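Local coordinates for putative sugar ABC transporter, substrate-binding protein (Clostridium phytofermentans, PDB 4WZZ) that binds L-rhamnose and probably serves as the solute receptor that hands this sugar to an ABC transporter for import, at residues A[58-63]-A[113-118]; A[173-178]-A[210-215]; A[156-161]-A[354-359]; A[251-256]-A[276-281]. All blocks are in the same frame, centred on the assembly; numbering follows the deposited sequence.

Contact 1. Residues A[58-63]-A[113-118]; sequences AIIVKS and DCIAIA. With RAM (alpha-L-rhamnopyranose), chain B.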
loop_
_atom_site.group_PDB
_atom_site.type_symbol
_atom_site.label_atom_id
_atom_site.label_comp_id
_atom_site.label_asym_id
_atom_site.label_seq_id
_atom_site.Cartn_x
_atom_site.Cartn_y
_atom_site.Cartn_z
ATOM N N ALA A 58 -6.936 -8.980 -15.452
ATOM C CA ALA A 58 -7.127 -9.496 -14.085
ATOM C C ALA A 58 -6.374 -8.655 -13.077
ATOM O O ALA A 58 -5.159 -8.457 -13.210
ATOM C CB ALA A 58 -6.613 -10.912 -13.987
ATOM N N ILE A 59 -7.070 -8.179 -12.042
ATOM C CA ILE A 59 -6.369 -7.570 -10.926
ATOM C C ILE A 59 -6.498 -8.501 -9.744
ATOM O O ILE A 59 -7.587 -8.961 -9.413
ATOM C CB ILE A 59 -6.881 -6.150 -10.570
ATOM C CG1 ILE A 59 -6.061 -5.600 -9.384
ATOM C CG2 ILE A 59 -8.393 -6.162 -10.331
ATOM C CD1 ILE A 59 -6.235 -4.122 -9.137
ATOM N N ILE A 60 -5.354 -8.801 -9.145
ATOM C CA ILE A 60 -5.278 -9.678 -7.998
ATOM C C ILE A 60 -4.764 -8.847 -6.848
ATOM O O ILE A 60 -3.597 -8.455 -6.831
ATOM C CB ILE A 60 -4.329 -10.857 -8.254
ATOM C CG1 ILE A 60 -4.844 -11.676 -9.439
ATOM C CG2 ILE A 60 -4.268 -11.728 -7.019
ATOM C CD1 ILE A 60 -3.857 -12.744 -9.939
ATOM N N VAL A 61 -5.651 -8.492 -5.931
ATOM C CA VAL A 61 -5.239 -7.660 -4.813
ATOM C C VAL A 61 -4.578 -8.544 -3.744
ATOM O O VAL A 61 -4.478 -9.740 -3.919
ATOM C CB VAL A 61 -6.433 -6.872 -4.228
ATOM C CG1 VAL A 61 -7.008 -5.944 -5.265
ATOM C CG2 VAL A 61 -7.510 -7.806 -3.724
ATOM N N LYS A 62 -4.120 -7.960 -2.641
ATOM C CA LYS A 62 -3.461 -8.760 -1.616
ATOM C C LYS A 62 -4.431 -9.750 -0.971
ATOM O O LYS A 62 -4.098 -10.899 -0.727
ATOM C CB LYS A 62 -2.919 -7.871 -0.501
ATOM C CG LYS A 62 -1.622 -7.157 -0.734
ATOM C CD LYS A 62 -1.116 -6.627 0.638
ATOM C CE LYS A 62 0.207 -5.953 0.527
ATOM N NZ LYS A 62 0.613 -5.394 1.844
ATOM N N SER A 63 -5.634 -9.290 -0.645
ATOM C CA SER A 63 -6.533 -10.104 0.156
ATOM C C SER A 63 -7.954 -9.579 0.235
ATOM O O SER A 63 -8.211 -8.392 0.032
ATOM C CB SER A 63 -5.997 -10.246 1.583
ATOM O OG SER A 63 -5.913 -8.972 2.231
ATOM N N ASP A 113 -5.463 -11.346 -20.723
ATOM C CA ASP A 113 -4.399 -10.706 -21.489
ATOM C C ASP A 113 -3.369 -10.017 -20.602
ATOM O O ASP A 113 -2.211 -9.814 -21.009
ATOM C CB ASP A 113 -5.023 -9.694 -22.459
ATOM C CG ASP A 113 -5.993 -10.343 -23.428
ATOM O OD1 ASP A 113 -5.515 -11.115 -24.287
ATOM O OD2 ASP A 113 -7.214 -10.081 -23.355
ATOM N N CYS A 114 -3.791 -9.650 -19.395
ATOM C CA CYS A 114 -2.951 -8.878 -18.493
ATOM C C CYS A 114 -3.295 -9.239 -17.061
ATOM O O CYS A 114 -4.457 -9.487 -16.745
ATOM C CB CYS A 114 -3.183 -7.395 -18.747
ATOM S SG CYS A 114 -2.222 -6.296 -17.697
ATOM N N ILE A 115 -2.270 -9.323 -16.223
ATOM C CA ILE A 115 -2.435 -9.494 -14.780
ATOM C C ILE A 115 -1.768 -8.322 -14.071
ATOM O O ILE A 115 -0.615 -7.995 -14.349
ATOM C CB ILE A 115 -1.808 -10.828 -14.305
ATOM C CG1 ILE A 115 -2.625 -12.001 -14.835
ATOM C CG2 ILE A 115 -1.711 -10.897 -12.763
ATOM C CD1 ILE A 115 -2.014 -13.335 -14.533
ATOM N N ALA A 116 -2.513 -7.680 -13.175
ATOM C CA ALA A 116 -1.972 -6.638 -12.317
ATOM C C ALA A 116 -2.039 -7.192 -10.911
ATOM O O ALA A 116 -3.110 -7.561 -10.457
ATOM C CB ALA A 116 -2.809 -5.359 -12.426
ATOM N N ILE A 117 -0.902 -7.261 -10.228
ATOM C CA ILE A 117 -0.870 -7.926 -8.938
ATOM C C ILE A 117 -0.191 -7.120 -7.826
ATOM O O ILE A 117 0.845 -6.498 -8.029
ATOM C CB ILE A 117 -0.250 -9.310 -9.074
ATOM C CG1 ILE A 117 -0.316 -10.055 -7.740
ATOM C CG2 ILE A 117 1.175 -9.230 -9.637
ATOM C CD1 ILE A 117 -0.301 -11.570 -7.893
ATOM N N ALA A 118 -0.827 -7.144 -6.655
ATOM C CA ALA A 118 -0.293 -6.561 -5.429
ATOM C C ALA A 118 0.247 -7.709 -4.597
ATOM O O ALA A 118 -0.519 -8.480 -4.004
ATOM C CB ALA A 118 -1.375 -5.825 -4.672
HETATM C C1 RAM B . -3.146 -2.272 3.509
HETATM C C2 RAM B . -2.421 -3.133 2.481
HETATM C C3 RAM B . -1.853 -2.309 1.326
HETATM C C4 RAM B . -1.091 -1.093 1.841
HETATM C C5 RAM B . -1.947 -0.307 2.832
HETATM C C6 RAM B . -1.179 0.854 3.444
HETATM O O1 RAM B . -4.334 -1.822 2.957
HETATM O O2 RAM B . -1.410 -3.790 3.181
HETATM O O3 RAM B . -1.036 -3.184 0.553
HETATM O O4 RAM B . -0.717 -0.268 0.752
HETATM O O5 RAM B . -2.388 -1.132 3.877
#
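Ile-60 meets strand 114-117 with both its backbone and its side chain. Its N donates to Ala-116 O at 2.9 Å, and its O takes the N-H of Ala-118 at 3.1 Å. Ala-58, two residues earlier in this parallel pair, does the same: its N bonds to Cys-114 O at 2.8 Å and its O receives Ala-116 N, again at 2.8 Å. The side chain of Ile-60 spans two neighbours. CG1 lies beside the backbone N (chi1 -61°), which carries CD1 back to Ile-115 CG2 at 4.0 Å, while the other branch, CG2, runs alongside Ile-117 and touches its CD1 at 4.1 Å. Helix 97-110 covers this isoleucine face through Ile-104 and Ala-107; Ile-59 and Ala-116, on the other face, meet Tyr-76 of helix 67-82. Ala-118 follows the strand with its methyl turned toward 58-63. Its O accepts from Gln-100 NE2 and packs 3.7 Å from Lys-62 CG. From there the lysine chain runs extended into the sugar site, where NZ bonds to rhamnose O2 at 2.9 Å, more weakly to O3, and also to Asn-192 OD1. Central parallel strands that deliver a binding residue just past their C-terminal ends are a layout familiar from the Rossmann-like lobes of periplasmic sugar-binding proteins.

Contact 2. Residues A[173-178]-A[210-215]; sequences DISGGS and SKLNLI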
loop_
_atom_site.group_PDB
_atom_site.type_symbol
_atom_site.label_atom_id
_atom_site.label_comp_id
_atom_site.label_asym_id
_atom_site.label_seq_id
_atom_site.Cartn_x
_atom_site.Cartn_y
_atom_site.Cartn_z
ATOM N N ASP A 173 7.738 13.786 15.970
ATOM C CA ASP A 173 6.855 14.862 16.403
ATOM C C ASP A 173 5.922 14.392 17.504
ATOM O O ASP A 173 5.874 14.956 18.598
ATOM C CB ASP A 173 6.042 15.348 15.199
ATOM C CG ASP A 173 5.040 16.428 15.564
ATOM O OD1 ASP A 173 5.327 17.251 16.469
ATOM O OD2 ASP A 173 3.974 16.469 14.927
ATOM N N ILE A 174 5.179 13.328 17.210
ATOM C CA ILE A 174 4.124 12.860 18.087
ATOM C C ILE A 174 4.660 12.322 19.428
ATOM O O ILE A 174 3.990 12.429 20.457
ATOM C CB ILE A 174 3.270 11.806 17.341
ATOM C CG1 ILE A 174 2.561 12.470 16.154
ATOM C CG2 ILE A 174 2.303 11.150 18.269
ATOM C CD1 ILE A 174 2.075 11.450 15.104
ATOM N N SER A 175 5.869 11.767 19.424
ATOM C CA SER A 175 6.483 11.242 20.633
ATOM C C SER A 175 6.967 12.359 21.534
ATOM O O SER A 175 7.301 12.103 22.678
ATOM C CB SER A 175 7.690 10.361 20.295
ATOM O OG SER A 175 8.697 11.150 19.658
ATOM N N GLY A 176 7.057 13.579 21.016
ATOM C CA GLY A 176 7.699 14.666 21.744
ATOM C C GLY A 176 9.211 14.720 21.583
ATOM O O GLY A 176 9.885 15.541 22.211
ATOM N N GLY A 177 9.764 13.843 20.748
ATOM C CA GLY A 177 11.171 13.900 20.415
ATOM C C GLY A 177 12.012 12.754 20.951
ATOM O O GLY A 177 13.191 12.658 20.633
ATOM N N SER A 178 11.415 11.902 21.779
ATOM C CA SER A 178 12.132 10.781 22.391
ATOM C C SER A 178 11.153 9.703 22.800
ATOM O O SER A 178 9.956 9.947 22.930
ATOM C CB SER A 178 12.874 11.234 23.639
ATOM O OG SER A 178 11.954 11.698 24.599
ATOM N N SER A 210 17.844 10.271 17.327
ATOM C CA SER A 210 18.708 9.451 18.168
ATOM C C SER A 210 18.100 9.099 19.530
ATOM O O SER A 210 18.520 8.129 20.158
ATOM C CB SER A 210 20.058 10.131 18.370
ATOM O OG SER A 210 19.910 11.318 19.115
ATOM N N LYS A 211 17.121 9.879 19.976
ATOM C CA LYS A 211 16.439 9.620 21.255
ATOM C C LYS A 211 15.198 8.758 21.137
ATOM O O LYS A 211 14.539 8.487 22.143
ATOM C CB LYS A 211 16.052 10.929 21.931
ATOM C CG LYS A 211 17.237 11.796 22.315
ATOM C CD LYS A 211 16.821 13.252 22.381
ATOM C CE LYS A 211 16.738 13.762 23.793
ATOM N NZ LYS A 211 18.001 14.431 24.217
ATOM N N LEU A 212 14.865 8.340 19.912
ATOM C CA LEU A 212 13.790 7.380 19.680
ATOM C C LEU A 212 14.362 5.978 19.752
ATOM O O LEU A 212 15.522 5.761 19.414
ATOM C CB LEU A 212 13.178 7.611 18.297
ATOM C CG LEU A 212 12.485 8.953 18.062
ATOM C CD1 LEU A 212 12.006 9.074 16.618
ATOM C CD2 LEU A 212 11.310 9.099 19.012
ATOM N N ASN A 213 13.560 5.023 20.205
ATOM C CA ASN A 213 13.986 3.633 20.236
ATOM C C ASN A 213 12.907 2.741 19.643
ATOM O O ASN A 213 11.810 2.640 20.185
ATOM C CB ASN A 213 14.303 3.207 21.657
ATOM C CG ASN A 213 14.750 1.754 21.741
ATOM O OD1 ASN A 213 15.754 1.355 21.131
ATOM N ND2 ASN A 213 14.007 0.951 22.488
ATOM N N LEU A 214 13.226 2.101 18.525
ATOM C CA LEU A 214 12.330 1.147 17.888
ATOM C C LEU A 214 12.419 -0.185 18.620
ATOM O O LEU A 214 13.483 -0.825 18.638
ATOM C CB LEU A 214 12.703 0.970 16.414
ATOM C CG LEU A 214 11.907 -0.111 15.684
ATOM C CD1 LEU A 214 10.372 0.091 15.777
ATOM C CD2 LEU A 214 12.338 -0.175 14.232
ATOM N N ILE A 215 11.327 -0.598 19.257
ATOM C CA ILE A 215 11.346 -1.833 20.048
ATOM C C ILE A 215 11.222 -3.074 19.197
ATOM O O ILE A 215 11.648 -4.144 19.607
ATOM C CB ILE A 215 10.283 -1.845 21.160
ATOM C CG1 ILE A 215 8.885 -1.986 20.589
ATOM C CG2 ILE A 215 10.405 -0.602 22.009
ATOM C CD1 ILE A 215 7.806 -2.006 21.669
HETATM O O HOH W 1 15.320 11.969 18.777
#
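Leu-212 leans its CD2 methyl against the hydroxyl of Ser-175, with 3.4 Å between CD2 and OG. The leucine has CG beside its backbone N (chi1 -64°) and CD1 anti to CA, an arrangement that leaves CD2 as the branch facing the turn; the same methyl comes within 3.8 Å of Ser-178 C. Ser-175 holds its hydroxyl between its own N and carbonyl carbon (chi1 64°), where OG accepts from Gly-177 N at 3.1 Å. That bond makes an ST turn, and OG in turn donates to Ile-171 O of helix 160-174. Both glycines that follow have positive phi, backbone angles that favour glycine. Beyond the turn, Ser-178 and Lys-211 lie alongside each other, with Ser-178 CA 3.3 Å from Lys-211 O. The lysine CB makes its closest contacts, 3.6 Å from Ser-178 CB; further out the chain, bent at chi3 and chi4, carries NZ away. No direct hydrogen bond joins the segments. Instead a water donates to Gly-177 O at 2.9 Å and accepts from Lys-211 N at 3.0 Å, while Gly-179, just after the turn, bonds to Lys-211 and Asn-213. The chemistry is that of a surface turn: one methyl packed on the ST turn, and a water bridging the two backbones beside the bonds of Gly-179.

Contact 3. Residues A[156-161]-A[354-359]; sequences NQAGTT and GAPFKF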
loop_
_atom_site.group_PDB
_atom_site.type_symbol
_atom_site.label_atom_id
_atom_site.label_comp_id
_atom_site.label_asym_id
_atom_site.label_seq_id
_atom_site.Cartn_x
_atom_site.Cartn_y
_atom_site.Cartn_z
ATOM N N ASN A 156 3.714 2.291 -8.109
ATOM C CA ASN A 156 3.947 2.588 -6.681
ATOM C C ASN A 156 3.132 3.810 -6.272
ATOM O O ASN A 156 3.135 4.838 -6.972
ATOM C CB ASN A 156 5.448 2.875 -6.467
ATOM C CG ASN A 156 5.910 2.633 -5.045
ATOM O OD1 ASN A 156 5.105 2.509 -4.122
ATOM N ND2 ASN A 156 7.237 2.584 -4.852
ATOM N N GLN A 157 2.400 3.686 -5.156
ATOM C CA GLN A 157 1.541 4.749 -4.636
ATOM C C GLN A 157 2.298 6.023 -4.297
ATOM O O GLN A 157 1.773 7.121 -4.410
ATOM C CB GLN A 157 0.811 4.253 -3.384
ATOM C CG GLN A 157 1.681 3.440 -2.415
ATOM C CD GLN A 157 1.545 1.961 -2.612
ATOM O OE1 GLN A 157 1.899 1.439 -3.667
ATOM N NE2 GLN A 157 1.012 1.271 -1.620
ATOM N N ALA A 158 3.538 5.876 -3.862
ATOM C CA ALA A 158 4.360 7.029 -3.493
ATOM C C ALA A 158 5.790 6.557 -3.449
ATOM O O ALA A 158 6.043 5.361 -3.434
ATOM C CB ALA A 158 3.928 7.599 -2.143
ATOM N N GLY A 159 6.753 7.476 -3.455
ATOM C CA GLY A 159 8.124 7.059 -3.271
ATOM C C GLY A 159 8.283 6.318 -1.941
ATOM O O GLY A 159 7.818 6.764 -0.892
ATOM N N THR A 160 8.964 5.180 -1.975
ATOM C CA THR A 160 9.191 4.402 -0.757
ATOM C C THR A 160 9.824 5.270 0.331
ATOM O O THR A 160 9.406 5.289 1.491
ATOM C CB THR A 160 10.067 3.198 -1.058
ATOM O OG1 THR A 160 9.433 2.394 -2.064
ATOM C CG2 THR A 160 10.272 2.378 0.183
ATOM N N THR A 161 10.839 6.039 -0.066
ATOM C CA THR A 161 11.488 6.947 0.866
ATOM C C THR A 161 10.562 8.024 1.409
ATOM O O THR A 161 10.670 8.422 2.569
ATOM C CB THR A 161 12.667 7.614 0.171
ATOM O OG1 THR A 161 13.588 6.600 -0.246
ATOM C CG2 THR A 161 13.385 8.590 1.091
ATOM N N GLY A 354 2.255 9.513 -7.029
ATOM C CA GLY A 354 2.233 10.840 -6.443
ATOM C C GLY A 354 2.991 10.846 -5.130
ATOM O O GLY A 354 3.676 9.885 -4.820
ATOM N N ALA A 355 2.916 11.950 -4.408
ATOM C CA ALA A 355 3.518 12.042 -3.076
ATOM C C ALA A 355 2.553 11.479 -2.058
ATOM O O ALA A 355 1.343 11.385 -2.312
ATOM C CB ALA A 355 3.853 13.488 -2.728
ATOM N N PRO A 356 3.060 11.113 -0.882
ATOM C CA PRO A 356 2.114 10.821 0.200
ATOM C C PRO A 356 1.313 12.066 0.554
ATOM O O PRO A 356 1.785 13.209 0.334
ATOM C CB PRO A 356 3.016 10.448 1.387
ATOM C CG PRO A 356 4.380 10.279 0.835
ATOM C CD PRO A 356 4.455 11.119 -0.414
ATOM N N PHE A 357 0.127 11.844 1.082
ATOM C CA PHE A 357 -0.767 12.906 1.539
ATOM C C PHE A 357 -1.029 12.780 3.023
ATOM O O PHE A 357 -1.386 11.708 3.525
ATOM C CB PHE A 357 -2.086 12.828 0.751
ATOM C CG PHE A 357 -2.951 14.058 0.854
ATOM C CD1 PHE A 357 -2.775 15.119 -0.017
ATOM C CD2 PHE A 357 -3.979 14.111 1.773
ATOM C CE1 PHE A 357 -3.600 16.254 0.067
ATOM C CE2 PHE A 357 -4.806 15.237 1.867
ATOM C CZ PHE A 357 -4.615 16.293 1.002
ATOM N N LYS A 358 -0.885 13.896 3.731
ATOM C CA LYS A 358 -1.097 13.925 5.174
ATOM C C LYS A 358 -2.573 14.221 5.517
ATOM O O LYS A 358 -3.130 15.246 5.065
ATOM C CB LYS A 358 -0.193 15.003 5.780
ATOM C CG LYS A 358 -0.330 15.200 7.261
ATOM C CD LYS A 358 0.654 16.271 7.716
ATOM C CE LYS A 358 0.498 16.595 9.196
ATOM N NZ LYS A 358 1.393 17.746 9.623
ATOM N N PHE A 359 -3.171 13.322 6.288
ATOM C CA PHE A 359 -4.521 13.468 6.806
ATOM C C PHE A 359 -4.440 13.868 8.270
ATOM O O PHE A 359 -3.777 13.205 9.069
ATOM C CB PHE A 359 -5.329 12.165 6.618
ATOM C CG PHE A 359 -5.508 11.798 5.164
ATOM C CD1 PHE A 359 -6.433 12.483 4.387
ATOM C CD2 PHE A 359 -4.727 10.829 4.573
ATOM C CE1 PHE A 359 -6.586 12.184 3.059
ATOM C CE2 PHE A 359 -4.877 10.516 3.251
ATOM C CZ PHE A 359 -5.798 11.203 2.480
HETATM O O HOH W 2 0.281 9.565 -4.256
#
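Gln-157 O and Ala-355 O are clasped by one water, which donates to each of these two carbonyl oxygens at 2.9 Å. The backbone of this sugar-pocket glutamine is thus linked, through the water, to the other crossing segment. The bridge sits at a passage between lobes, consistent with the hinge of a type I periplasmic binding protein: after strand 154-156 the chain leaves the sheet of the first lobe for helix 160-174 of the second, and 354-359 makes a similar passage to pair with strand 294-296. Gly-354 O also points at this junction. It lies 3.4 Å from Gln-157 O, two acceptors that cannot bond each other, and is approached by Ala-158 CA at 3.2 Å in a C-H...O contact with an angle of 153° at the hydrogen. Gln-157 turns its side chain away from the crossing, bent at chi2 (-96°), so that NE2 reaches Asp-143 OD1 and the side chain touches the bound rhamnose. Gly-159 then takes the N-cap position, and the side chain of Gln-162 returns to accept from its N-H. Against the far segment, Ala-158 packs its CB against CG and CD of Pro-356, each 4.0 Å from that methyl.

Contact 4. Residues A[251-256]-A[276-281]; sequences GIMAAA and PSEMAD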
loop_
_atom_site.group_PDB
_atom_site.type_symbol
_atom_site.label_atom_id
_atom_site.label_comp_id
_atom_site.label_asym_id
_atom_site.label_seq_id
_atom_site.Cartn_x
_atom_site.Cartn_y
_atom_site.Cartn_z
ATOM N N GLY A 251 -4.181 -2.543 9.996
ATOM C CA GLY A 251 -3.512 -2.475 11.277
ATOM C C GLY A 251 -3.774 -1.190 12.032
ATOM O O GLY A 251 -4.002 -1.207 13.254
ATOM N N ILE A 252 -3.736 -0.063 11.325
ATOM C CA ILE A 252 -3.907 1.206 12.021
ATOM C C ILE A 252 -5.320 1.333 12.587
ATOM O O ILE A 252 -5.505 1.807 13.706
ATOM C CB ILE A 252 -3.501 2.419 11.165
ATOM C CG1 ILE A 252 -3.314 3.660 12.054
ATOM C CG2 ILE A 252 -4.491 2.652 10.018
ATOM C CD1 ILE A 252 -2.918 4.898 11.274
HETATM N N MSE A 253 -6.329 0.900 11.855
HETATM C CA MSE A 253 -7.668 1.043 12.410
HETATM C C MSE A 253 -7.922 0.036 13.539
HETATM O O MSE A 253 -8.661 0.330 14.484
HETATM C CB MSE A 253 -8.756 1.067 11.334
HETATM C CG MSE A 253 -8.877 -0.142 10.432
HETATM SE SE MSE A 253 -9.888 -1.602 11.196
HETATM C CE MSE A 253 -10.809 -0.713 12.657
ATOM N N ALA A 254 -7.276 -1.124 13.481
ATOM C CA ALA A 254 -7.381 -2.086 14.561
ATOM C C ALA A 254 -6.697 -1.549 15.810
ATOM O O ALA A 254 -7.261 -1.635 16.895
ATOM C CB ALA A 254 -6.777 -3.436 14.148
ATOM N N ALA A 255 -5.492 -1.003 15.650
ATOM C CA ALA A 255 -4.774 -0.435 16.786
ATOM C C ALA A 255 -5.589 0.714 17.387
ATOM O O ALA A 255 -5.650 0.888 18.612
ATOM C CB ALA A 255 -3.411 0.046 16.335
ATOM N N ALA A 256 -6.180 1.543 16.532
ATOM C CA ALA A 256 -6.988 2.656 17.047
ATOM C C ALA A 256 -8.129 2.168 17.928
ATOM O O ALA A 256 -8.431 2.754 18.995
ATOM C CB ALA A 256 -7.526 3.478 15.902
ATOM N N PRO A 276 -8.878 7.463 5.327
ATOM C CA PRO A 276 -9.635 8.529 6.008
ATOM C C PRO A 276 -11.024 8.092 6.513
ATOM O O PRO A 276 -11.449 8.442 7.632
ATOM C CB PRO A 276 -9.735 9.613 4.929
ATOM C CG PRO A 276 -8.463 9.428 4.097
ATOM C CD PRO A 276 -8.308 7.915 4.038
ATOM N N SER A 277 -11.731 7.310 5.714
ATOM C CA SER A 277 -13.071 6.821 6.064
ATOM C C SER A 277 -13.092 6.021 7.377
ATOM O O SER A 277 -14.024 6.141 8.172
ATOM C CB SER A 277 -13.637 5.968 4.928
ATOM O OG SER A 277 -12.824 4.820 4.728
ATOM N N GLU A 278 -12.071 5.202 7.596
ATOM C CA GLU A 278 -11.963 4.383 8.798
ATOM C C GLU A 278 -11.374 5.133 10.002
ATOM O O GLU A 278 -11.702 4.842 11.160
ATOM C CB GLU A 278 -11.084 3.167 8.499
ATOM C CG GLU A 278 -11.722 2.197 7.537
ATOM C CD GLU A 278 -10.931 0.908 7.413
ATOM O OE1 GLU A 278 -9.705 0.964 7.227
ATOM O OE2 GLU A 278 -11.547 -0.167 7.490
HETATM N N MSE A 279 -10.486 6.084 9.743
HETATM C CA MSE A 279 -9.740 6.698 10.819
HETATM C C MSE A 279 -10.335 8.016 11.291
HETATM O O MSE A 279 -9.895 8.533 12.296
HETATM C CB MSE A 279 -8.295 6.937 10.390
HETATM C CG MSE A 279 -7.500 5.672 10.217
HETATM SE SE MSE A 279 -7.304 4.766 11.935
HETATM C CE MSE A 279 -6.234 6.135 12.867
ATOM N N ALA A 280 -11.337 8.529 10.587
ATOM C CA ALA A 280 -11.876 9.863 10.872
ATOM C C ALA A 280 -12.177 10.093 12.366
ATOM O O ALA A 280 -11.818 11.126 12.945
ATOM C CB ALA A 280 -13.115 10.084 10.060
ATOM N N ASP A 281 -12.819 9.131 13.000
ATOM C CA ASP A 281 -13.245 9.345 14.386
ATOM C C ASP A 281 -12.100 9.186 15.384
ATOM O O ASP A 281 -12.285 9.483 16.578
ATOM C CB ASP A 281 -14.375 8.403 14.749
ATOM C CG ASP A 281 -15.614 8.598 13.883
ATOM O OD1 ASP A 281 -15.778 9.684 13.268
ATOM O OD2 ASP A 281 -16.437 7.653 13.833
#
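Met-279, built as selenomethionine, has the largest share of this contact, reaching across to helix 249-261. The chain leaves the backbone with CB, and CG stands beside the N, anti to the carbonyl carbon (chi1 -69°). CB and CG form the arm; the bends at chi2 and chi3, both near -65°, curl it so that selenium and methyl do the touching. SE settles over the helix backbone, 3.8 Å from Met-253 CA and 3.9 Å from Ile-252 O, with Met-253 CB at 4.0 Å from it and Ala-256 CB, one helical turn on from Ile-252, at 4.2 Å; it also meets Ile-252 CG2. The side chains of Met-279 and Ile-252 cross at about a right angle, and the tip atom, Met-279 CE, lies 3.9 Å from Ile-252 CD1. That isoleucine has CG1 anti to its backbone N (chi1 -164°), which brings CG1 and CD1 to CE. Next to this apolar patch the extended chain of Glu-278 comes obliquely to Met-253, OE1 to CG at 3.5 Å; Met-253 is also a selenomethionine and has two deposited conformers, so this approach describes only one of them. No hydrogen bond crosses between the helices, and shape does the work. Behind the contact, Ile-252 and Ala-256 rest on Leu-270 of strand 269-272, an outer strand of the four-stranded parallel sheet, while Ala-254 packs on helix 224-237. On the other flank Met-279 also touches Cys-291, and Pro-276 and Ala-280 lean on helix 364-368.

Contact 1 belongs to one lobe, contacts 2 and 4 to the other, and contact 3 to the crossing between them. Contacts 1 and 2 are the far ends, their centres 38 Å apart on opposite sides of the chain's centre. Contact 3 lies about midway, 21 Å from contact 1 and 22 Å from contact 2, centre to centre, and shares helix 160-174 with contact 2. Along the chain contact 1 closes first; 354-359 then returns to 156-161 only after contacts 2 and 4 are complete. Contacts 3 and 4 touch, Phe-359 CE1 to Pro-276 CG at 3.5 Å. Rhamnose is met by Lys-62 from the first lobe and Gln-157 at the crossing, with Asn-192, Asp-222 and Thr-249 on the side of the second lobe.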